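Local coordinates for catalase-3 (Neurospora crassa, PDB 4AJ9), which breaks down hydrogen peroxide into oxygen and water with the help of a heme cofactor, and so probably protects cells from peroxide damage, at residues S327-H332 / N364-P369. Sequence-based numbering, arbitrary orientation.
Sequences SFQPGH and NFEQLP. With HEM (protoporphyrin IX containing Fe), chain Y.
The edge of the His332 imidazole faces Glu366 OE2, which lies near the ring plane, while Gln329 CB sits over the centre of one ring face, 3.8 Å above the plane. The two side chains, His332 and Glu366, meet tip to tip, ring and carboxylate nearly coplanar at 20°. NE2 of His332 donates to the syn lone pair of Glu366 OE2 at 2.7 Å, with an N-H...O angle of 158°. The glutamate chain is bent at chi2, which places CD. On the ring's other nitrogen, ND1 is hydrogen-bonded to Asp134 of strand 131-138, so the imidazole is gripped between two carboxylates, which would probably favour its protonated form. The ring of Phe22 of the second subunit also meets the imidazole.

Gln329 NE2 approaches the edge of the Phe365 ring, 3.8 Å from CE1, with amide and ring planes 57° apart. Two waters link this amide to the glutamate: one accepts from NE2 and donates to Glu366 OE1 (2.9 Å) and to Ser327 O, while the other spans NE2 and OE2. The carboxylate is thus held at both oxygens although buried. Ser327 OG lies obliquely to the Phe365 ring and is hydrogen-bonded to Gln356 of helix 343-360.

On the heme side, the edge of Phe328 brings CD2 to 3.3 Å from propionate O1A of HEM. The contact joins a type I turn, Gln329 to His332, to the 3-10 segment 365-367 that follows helix 343-360, which carries the probable axial heme ligand Tyr352: a buried polar cluster behind the proximal side of a catalase heme pocket.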
ATOM      1  N   SER C 327     -14.942  -8.824   3.570  1.00  3.53           N
ATOM      2  CA  SER C 327     -15.099  -7.393   3.828  1.00  1.78           C
ATOM      3  C   SER C 327     -16.579  -7.044   3.883  1.00  4.16           C
ATOM      4  O   SER C 327     -17.207  -6.855   2.829  1.00  5.15           O
ATOM      5  CB  SER C 327     -14.464  -6.593   2.681  1.00  3.79           C
ATOM      6  OG  SER C 327     -13.068  -6.824   2.586  1.00 10.99           O
ATOM      7  N   PHE C 328     -17.143  -6.955   5.086  1.00  2.91           N
ATOM      8  CA  PHE C 328     -18.566  -6.634   5.236  1.00  3.58           C
ATOM      9  C   PHE C 328     -18.791  -5.135   5.087  1.00  4.02           C
ATOM     10  O   PHE C 328     -17.888  -4.341   5.351  1.00  1.79           O
ATOM     11  CB  PHE C 328     -19.093  -7.086   6.601  1.00  4.67           C
ATOM     12  CG  PHE C 328     -19.211  -8.583   6.755  1.00  4.89           C
ATOM     13  CD1 PHE C 328     -20.356  -9.253   6.325  1.00  4.30           C
ATOM     14  CD2 PHE C 328     -18.201  -9.311   7.366  1.00  5.57           C
ATOM     15  CE1 PHE C 328     -20.465 -10.624   6.481  1.00  5.96           C
ATOM     16  CE2 PHE C 328     -18.315 -10.688   7.516  1.00  5.34           C
ATOM     17  CZ  PHE C 328     -19.449 -11.334   7.074  1.00  3.92           C
ATOM     18  N   GLN C 329     -19.997  -4.761   4.666  1.00  3.44           N
ATOM     19  CA  GLN C 329     -20.394  -3.355   4.555  1.00  5.68           C
ATOM     20  C   GLN C 329     -21.908  -3.211   4.718  1.00  5.96           C
ATOM     21  O   GLN C 329     -22.674  -3.887   4.025  1.00  7.27           O
ATOM     22  CB  GLN C 329     -20.055  -2.788   3.180  1.00  6.82           C
ATOM     23  CG  GLN C 329     -18.582  -2.675   2.806  1.00  5.92           C
ATOM     24  CD  GLN C 329     -18.436  -1.932   1.485  1.00  4.08           C
ATOM     25  OE1 GLN C 329     -19.043  -0.885   1.296  1.00  5.87           O
ATOM     26  NE2 GLN C 329     -17.662  -2.488   0.559  1.00  4.73           N
ATOM     27  N   PRO C 330     -22.348  -2.311   5.612  1.00  5.74           N
ATOM     28  CA  PRO C 330     -23.784  -2.035   5.674  1.00  5.13           C
ATOM     29  C   PRO C 330     -24.235  -1.340   4.392  1.00  4.74           C
ATOM     30  O   PRO C 330     -25.438  -1.273   4.128  1.00  6.97           O
ATOM     31  CB  PRO C 330     -23.923  -1.102   6.882  1.00  2.23           C
ATOM     32  CG  PRO C 330     -22.655  -1.207   7.614  1.00 11.28           C
ATOM     33  CD  PRO C 330     -21.596  -1.573   6.635  1.00  2.80           C
ATOM     34  N   GLY C 331     -23.292  -0.863   3.576  1.00  2.85           N
ATOM     35  CA  GLY C 331     -23.661  -0.278   2.293  1.00  4.00           C
ATOM     36  C   GLY C 331     -23.949  -1.346   1.245  1.00  5.46           C
ATOM     37  O   GLY C 331     -24.383  -1.059   0.127  1.00  3.98           O
ATOM     38  N   HIS C 332     -23.665  -2.594   1.590  1.00  4.60           N
ATOM     39  CA  HIS C 332     -24.016  -3.692   0.702  1.00  5.53           C
ATOM     40  C   HIS C 332     -25.520  -3.882   0.784  1.00  6.15           C
ATOM     41  O   HIS C 332     -26.016  -4.690   1.581  1.00  5.92           O
ATOM     42  CB  HIS C 332     -23.289  -4.965   1.116  1.00  6.93           C
ATOM     43  CG  HIS C 332     -21.877  -5.042   0.625  1.00  4.47           C
ATOM     44  ND1 HIS C 332     -20.969  -5.957   1.119  1.00  5.40           N
ATOM     45  CD2 HIS C 332     -21.224  -4.342  -0.332  1.00  7.25           C
ATOM     46  CE1 HIS C 332     -19.812  -5.805   0.493  1.00  7.85           C
ATOM     47  NE2 HIS C 332     -19.944  -4.837  -0.397  1.00  4.20           N
ATOM     48  N   ASN C 364      -9.858  -3.088  -5.459  1.00  5.39           N
ATOM     49  CA  ASN C 364     -10.459  -4.269  -6.077  1.00  7.52           C
ATOM     50  C   ASN C 364     -10.793  -5.413  -5.120  1.00  5.73           C
ATOM     51  O   ASN C 364     -10.927  -6.560  -5.544  1.00  5.49           O
ATOM     52  CB  ASN C 364      -9.587  -4.759  -7.243  1.00  4.10           C
ATOM     53  CG  ASN C 364      -9.714  -3.860  -8.464  1.00  6.40           C
ATOM     54  OD1 ASN C 364     -10.826  -3.585  -8.914  1.00  5.96           O
ATOM     55  ND2 ASN C 364      -8.581  -3.372  -8.986  1.00  3.36           N
ATOM     56  N   PHE C 365     -10.950  -5.095  -3.839  1.00  3.93           N
ATOM     57  CA  PHE C 365     -11.240  -6.113  -2.828  1.00  4.52           C
ATOM     58  C   PHE C 365     -12.547  -6.851  -3.098  1.00  4.18           C
ATOM     59  O   PHE C 365     -12.728  -7.978  -2.622  1.00  3.58           O
ATOM     60  CB  PHE C 365     -11.267  -5.477  -1.429  1.00  5.73           C
ATOM     61  CG  PHE C 365     -12.122  -4.259  -1.357  1.00  3.81           C
ATOM     62  CD1 PHE C 365     -13.474  -4.365  -1.107  1.00  4.47           C
ATOM     63  CD2 PHE C 365     -11.575  -2.999  -1.592  1.00  4.11           C
ATOM     64  CE1 PHE C 365     -14.271  -3.233  -1.065  1.00  4.94           C
ATOM     65  CE2 PHE C 365     -12.356  -1.873  -1.559  1.00  8.06           C
ATOM     66  CZ  PHE C 365     -13.710  -1.983  -1.296  1.00  6.11           C
ATOM     67  N   GLU C 366     -13.467  -6.256  -3.866  1.00  3.08           N
ATOM     68  CA  GLU C 366     -14.713  -6.985  -4.153  1.00  2.42           C
ATOM     69  C   GLU C 366     -14.468  -8.146  -5.124  1.00  3.79           C
ATOM     70  O   GLU C 366     -15.347  -8.984  -5.323  1.00  5.50           O
ATOM     71  CB  GLU C 366     -15.842  -6.075  -4.679  1.00  1.61           C
ATOM     72  CG  GLU C 366     -16.228  -4.899  -3.759  1.00  1.91           C
ATOM     73  CD  GLU C 366     -17.067  -5.305  -2.552  1.00  5.05           C
ATOM     74  OE1 GLU C 366     -16.776  -6.332  -1.901  1.00  4.59           O
ATOM     75  OE2 GLU C 366     -18.035  -4.586  -2.241  1.00  4.45           O
ATOM     76  N   GLN C 367     -13.277  -8.187  -5.717  1.00  5.88           N
ATOM     77  CA  GLN C 367     -12.910  -9.259  -6.638  1.00  2.76           C
ATOM     78  C   GLN C 367     -12.360 -10.510  -5.939  1.00  6.78           C
ATOM     79  O   GLN C 367     -12.261 -11.573  -6.555  1.00  4.39           O
ATOM     80  CB  GLN C 367     -11.921  -8.747  -7.697  1.00  2.80           C
ATOM     81  CG  GLN C 367     -12.473  -7.615  -8.545  1.00  7.06           C
ATOM     82  CD  GLN C 367     -11.565  -7.248  -9.707  1.00  3.81           C
ATOM     83  OE1 GLN C 367     -10.349  -7.421  -9.641  1.00  6.38           O
ATOM     84  NE2 GLN C 367     -12.160  -6.744 -10.787  1.00  6.33           N
ATOM     85  N   LEU C 368     -12.026 -10.403  -4.653  1.00  4.43           N
ATOM     86  CA  LEU C 368     -11.546 -11.567  -3.916  1.00  5.51           C
ATOM     87  C   LEU C 368     -12.644 -12.630  -3.897  1.00  9.68           C
ATOM     88  O   LEU C 368     -13.821 -12.305  -3.787  1.00  5.33           O
ATOM     89  CB  LEU C 368     -11.159 -11.186  -2.491  1.00  3.18           C
ATOM     90  CG  LEU C 368      -9.987 -10.205  -2.399  1.00  4.36           C
ATOM     91  CD1 LEU C 368      -9.785  -9.736  -0.964  1.00  7.89           C
ATOM     92  CD2 LEU C 368      -8.717 -10.853  -2.945  1.00 10.42           C
ATOM     93  N   PRO C 369     -12.262 -13.904  -4.012  1.00  6.27           N
ATOM     94  CA  PRO C 369     -13.292 -14.950  -4.091  1.00  7.17           C
ATOM     95  C   PRO C 369     -14.371 -14.824  -3.013  1.00  8.49           C
ATOM     96  O   PRO C 369     -15.559 -14.946  -3.323  1.00  2.41           O
ATOM     97  CB  PRO C 369     -12.486 -16.235  -3.920  1.00  6.21           C
ATOM     98  CG  PRO C 369     -11.131 -15.883  -4.522  1.00  4.06           C
ATOM     99  CD  PRO C 369     -10.897 -14.455  -4.076  1.00  5.41           C
TER
HETATM  100  CHA HEM Y1720     -16.526  -3.742  11.809  1.00  3.43           C
HETATM  101  CHB HEM Y1720     -20.970  -4.028  13.774  1.00  4.66           C
HETATM  102  CHC HEM Y1720     -20.963   0.778  14.382  1.00  5.71           C
HETATM  103  CHD HEM Y1720     -16.976   1.119  11.652  1.00  5.92           C
HETATM  104  C1A HEM Y1720     -17.702  -4.257  12.325  1.00  3.27           C
HETATM  105  C2A HEM Y1720     -18.069  -5.665  12.421  1.00  4.40           C
HETATM  106  C3A HEM Y1720     -19.290  -5.737  12.979  1.00  4.30           C
HETATM  107  C4A HEM Y1720     -19.747  -4.385  13.234  1.00  4.55           C
HETATM  108  CMA HEM Y1720     -20.108  -7.014  13.289  1.00  2.35           C
HETATM  109  CAA HEM Y1720     -17.166  -6.855  11.999  1.00  1.90           C
HETATM  110  CBA HEM Y1720     -17.544  -7.398  10.625  1.00  4.61           C
HETATM  111  CGA HEM Y1720     -16.695  -8.609  10.343  1.00  4.30           C
HETATM  112  O1A HEM Y1720     -15.788  -8.526   9.479  1.00  4.96           O
HETATM  113  O2A HEM Y1720     -16.918  -9.665  10.994  1.00  4.88           O
HETATM  114  C1B HEM Y1720     -21.383  -2.740  14.059  1.00  3.63           C
HETATM  115  C2B HEM Y1720     -22.702  -2.353  14.528  1.00  4.37           C
HETATM  116  C3B HEM Y1720     -22.698  -1.024  14.720  1.00  3.57           C
HETATM  117  C4B HEM Y1720     -21.386  -0.533  14.349  1.00  5.58           C
HETATM  118  CMB HEM Y1720     -23.842  -3.369  14.765  1.00  1.69           C
HETATM  119  CAB HEM Y1720     -23.853  -0.101  15.176  1.00  8.96           C
HETATM  120  CBB HEM Y1720     -25.128  -0.451  14.969  1.00 11.90           C
HETATM  121  C1C HEM Y1720     -19.932   1.281  13.625  1.00  3.45           C
HETATM  122  C2C HEM Y1720     -19.728   2.679  13.275  1.00  4.52           C
HETATM  123  C3C HEM Y1720     -18.613   2.750  12.542  1.00  8.29           C
HETATM  124  C4C HEM Y1720     -18.107   1.414  12.363  1.00  5.40           C
HETATM  125  CMC HEM Y1720     -20.614   3.853  13.730  1.00  2.50           C
HETATM  126  CAC HEM Y1720     -17.977   3.981  11.884  1.00  4.71           C
HETATM  127  CBC HEM Y1720     -18.763   4.968  11.450  1.00 10.17           C
HETATM  128  C1D HEM Y1720     -16.474  -0.133  11.451  1.00  8.15           C
HETATM  129  C2D HEM Y1720     -15.275  -0.409  10.703  1.00  2.41           C
HETATM  130  C3D HEM Y1720     -15.133  -1.924  10.754  1.00  0.97           C
HETATM  131  C4D HEM Y1720     -16.262  -2.409  11.517  1.00  1.58           C
HETATM  132  CMD HEM Y1720     -14.359   0.626  10.017  1.00  2.92           C
HETATM  133  CAD HEM Y1720     -14.024  -2.765  10.103  1.00  3.01           C
HETATM  134  CBD HEM Y1720     -14.571  -3.263   8.770  1.00  3.52           C
HETATM  135  CGD HEM Y1720     -13.487  -3.995   8.025  1.00  2.95           C
HETATM  136  O1D HEM Y1720     -13.831  -4.808   7.133  1.00  3.32           O
HETATM  137  O2D HEM Y1720     -12.289  -3.787   8.346  1.00  7.16           O
HETATM  138  NA  HEM Y1720     -18.752  -3.513  12.826  1.00  1.81           N
HETATM  139  NB  HEM Y1720     -20.617  -1.607  13.959  1.00  3.03           N
HETATM  140  NC  HEM Y1720     -18.924   0.541  13.046  1.00  4.10           N
HETATM  141  ND  HEM Y1720     -17.031  -1.320  11.908  1.00  2.46           N
HETATM  142 FE   HEM Y1720     -18.899  -1.500  12.856  1.00  5.35          FE
HETATM  143  O   HOH W   1     -16.672  -5.129   0.728  1.00  4.17           O
HETATM  144  O   HOH W   2     -17.995  -1.845  -2.556  1.00  7.35           O